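Local coordinates for cell division control protein 13 (Saccharomyces cerevisiae, PDB 4HCE), which acts in telomere maintenance, with dimerization of its OB2 domain, the part crystallised here, required for productive Stn1 binding, at residues B[24-29]-B[93-98]. Sequence-based numbering, arbitrary orientation.
Sequences VGMNPP and LLLEKP
L95 meets the end of strand 16-27 through both of its methyl groups, which lie by the backbone of G25, while CD1 also meets the terminal methyl CE of M26. The contact is small, 169 Å² of buried surface in all, and is made by van der Waals contact, with no hydrogen bond between 24-29 and 93-98. L93 flanks it loosely: its CD1 stops 4.8 Å from SD of M26, and its side chain also packs on I23 and L44. At L94 phi turns positive (61°) and a Schellman motif ends helix 86-92, swinging the chain back so that the next side chain faces the strand. L95 then reaches across, and its two methyls diverge. CD2 lies against the backbone, 4.2 Å from N of G25, on the side away from where a side chain would project. CD1 comes nearly as close to CA of G25, at 4.3 Å, and also touches M26. With chi2 (-172°) and chi3 (153°) of the methionine both extended, CE is carried to 4.3 Å from CD1 of L95. I89 and S90 of the helix also touch M26, and S90 and I23 adjoin L95. E96 packs on A116 of the second subunit, as do N27, at the strand end, on its M120, and P28 and P29, in the loop that follows, on its Y39 and D113. K97 closes a type I turn, its N bonded to O of L94 at 3.1 Å; K22 NZ bonds to the carbonyl oxygens of both L94 and K97. The whole is plain van der Waals packing of a helix-terminating turn against the first strand of an OB fold, close to the dimer interface of the OB2 domain.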
loop_
_atom_site.group_PDB
_atom_site.type_symbol
_atom_site.label_atom_id
_atom_site.label_comp_id
_atom_site.label_asym_id
_atom_site.label_seq_id
_atom_site.Cartn_x
_atom_site.Cartn_y
_atom_site.Cartn_z
ATOM N N VAL B 24 -7.514 -9.180 8.838
ATOM C CA VAL B 24 -8.494 -9.622 7.866
ATOM C C VAL B 24 -7.877 -9.768 6.477
ATOM O O VAL B 24 -8.572 -10.065 5.534
ATOM C CB VAL B 24 -9.711 -8.672 7.799
ATOM C CG1 VAL B 24 -10.516 -8.760 9.075
ATOM C CG2 VAL B 24 -9.267 -7.233 7.553
ATOM N N GLY B 25 -6.574 -9.563 6.358
ATOM C CA GLY B 25 -5.921 -9.720 5.065
ATOM C C GLY B 25 -4.460 -9.332 5.079
ATOM O O GLY B 25 -3.972 -8.667 6.002
ATOM N N MET B 26 -3.758 -9.767 4.043
ATOM C CA MET B 26 -2.380 -9.387 3.866
ATOM C C MET B 26 -2.080 -9.070 2.412
ATOM O O MET B 26 -2.726 -9.582 1.490
ATOM C CB MET B 26 -1.406 -10.437 4.450
ATOM C CG MET B 26 -1.322 -11.767 3.726
ATOM S SD MET B 26 -0.334 -13.029 4.590
ATOM C CE MET B 26 -1.126 -14.490 3.959
ATOM N N ASN B 27 -1.098 -8.198 2.240
ATOM C CA ASN B 27 -0.615 -7.809 0.942
ATOM C C ASN B 27 0.918 -7.879 0.904
ATOM O O ASN B 27 1.592 -7.298 1.778
ATOM C CB ASN B 27 -1.054 -6.392 0.653
ATOM C CG ASN B 27 -1.142 -6.117 -0.820
ATOM O OD1 ASN B 27 -2.113 -6.511 -1.469
ATOM N ND2 ASN B 27 -0.128 -5.453 -1.364
ATOM N N PRO B 28 1.473 -8.583 -0.105
ATOM C CA PRO B 28 0.729 -9.331 -1.138
ATOM C C PRO B 28 0.064 -10.607 -0.583
ATOM O O PRO B 28 0.604 -11.226 0.328
ATOM C CB PRO B 28 1.818 -9.688 -2.166
ATOM C CG PRO B 28 3.104 -9.630 -1.416
ATOM C CD PRO B 28 2.930 -8.584 -0.354
ATOM N N PRO B 29 -1.099 -11.002 -1.138
ATOM C CA PRO B 29 -1.857 -12.114 -0.544
ATOM C C PRO B 29 -1.253 -13.494 -0.823
ATOM O O PRO B 29 -1.581 -14.464 -0.137
ATOM C CB PRO B 29 -3.246 -11.986 -1.187
ATOM C CG PRO B 29 -3.014 -11.278 -2.486
ATOM C CD PRO B 29 -1.794 -10.405 -2.302
ATOM N N LEU B 93 -1.547 -15.973 11.505
ATOM C CA LEU B 93 -2.300 -14.753 11.780
ATOM C C LEU B 93 -3.792 -15.022 11.985
ATOM O O LEU B 93 -4.563 -14.093 12.259
ATOM C CB LEU B 93 -2.119 -13.764 10.632
ATOM C CG LEU B 93 -0.689 -13.243 10.503
ATOM C CD1 LEU B 93 -0.608 -12.300 9.316
ATOM C CD2 LEU B 93 -0.251 -12.580 11.805
ATOM N N LEU B 94 -4.196 -16.277 11.816
ATOM C CA LEU B 94 -5.576 -16.709 12.079
ATOM C C LEU B 94 -6.639 -16.014 11.208
ATOM O O LEU B 94 -7.770 -15.760 11.676
ATOM C CB LEU B 94 -5.896 -16.537 13.575
ATOM C CG LEU B 94 -4.939 -17.258 14.525
ATOM C CD1 LEU B 94 -4.887 -16.544 15.874
ATOM C CD2 LEU B 94 -5.308 -18.730 14.704
ATOM N N LEU B 95 -6.283 -15.719 9.951
ATOM C CA LEU B 95 -7.197 -15.048 9.025
ATOM C C LEU B 95 -8.491 -15.825 8.814
ATOM O O LEU B 95 -9.533 -15.217 8.603
ATOM C CB LEU B 95 -6.562 -14.773 7.656
ATOM C CG LEU B 95 -5.167 -14.142 7.529
ATOM C CD1 LEU B 95 -4.864 -13.793 6.070
ATOM C CD2 LEU B 95 -5.042 -12.923 8.403
ATOM N N GLU B 96 -8.429 -17.155 8.884
ATOM C CA GLU B 96 -9.632 -17.970 8.637
ATOM C C GLU B 96 -10.292 -18.483 9.911
ATOM O O GLU B 96 -11.180 -19.346 9.859
ATOM C CB GLU B 96 -9.335 -19.122 7.672
ATOM C CG GLU B 96 -8.901 -18.609 6.312
ATOM C CD GLU B 96 -8.534 -19.713 5.348
ATOM O OE1 GLU B 96 -7.644 -20.549 5.660
ATOM O OE2 GLU B 96 -9.142 -19.722 4.258
ATOM N N LYS B 97 -9.864 -17.946 11.046
ATOM C CA LYS B 97 -10.387 -18.379 12.326
ATOM C C LYS B 97 -11.017 -17.194 13.034
ATOM O O LYS B 97 -10.789 -16.058 12.636
ATOM C CB LYS B 97 -9.282 -19.032 13.153
ATOM C CG LYS B 97 -8.969 -20.446 12.689
ATOM C CD LYS B 97 -8.017 -21.135 13.656
ATOM C CE LYS B 97 -7.681 -22.552 13.223
ATOM N NZ LYS B 97 -7.005 -22.604 11.893
ATOM N N PRO B 98 -11.872 -17.450 14.039
ATOM C CA PRO B 98 -12.494 -16.303 14.735
ATOM C C PRO B 98 -11.612 -15.662 15.826
ATOM O O PRO B 98 -11.935 -14.587 16.338
ATOM C CB PRO B 98 -13.778 -16.900 15.332
ATOM C CG PRO B 98 -13.513 -18.368 15.452
ATOM C CD PRO B 98 -12.530 -18.738 14.366
#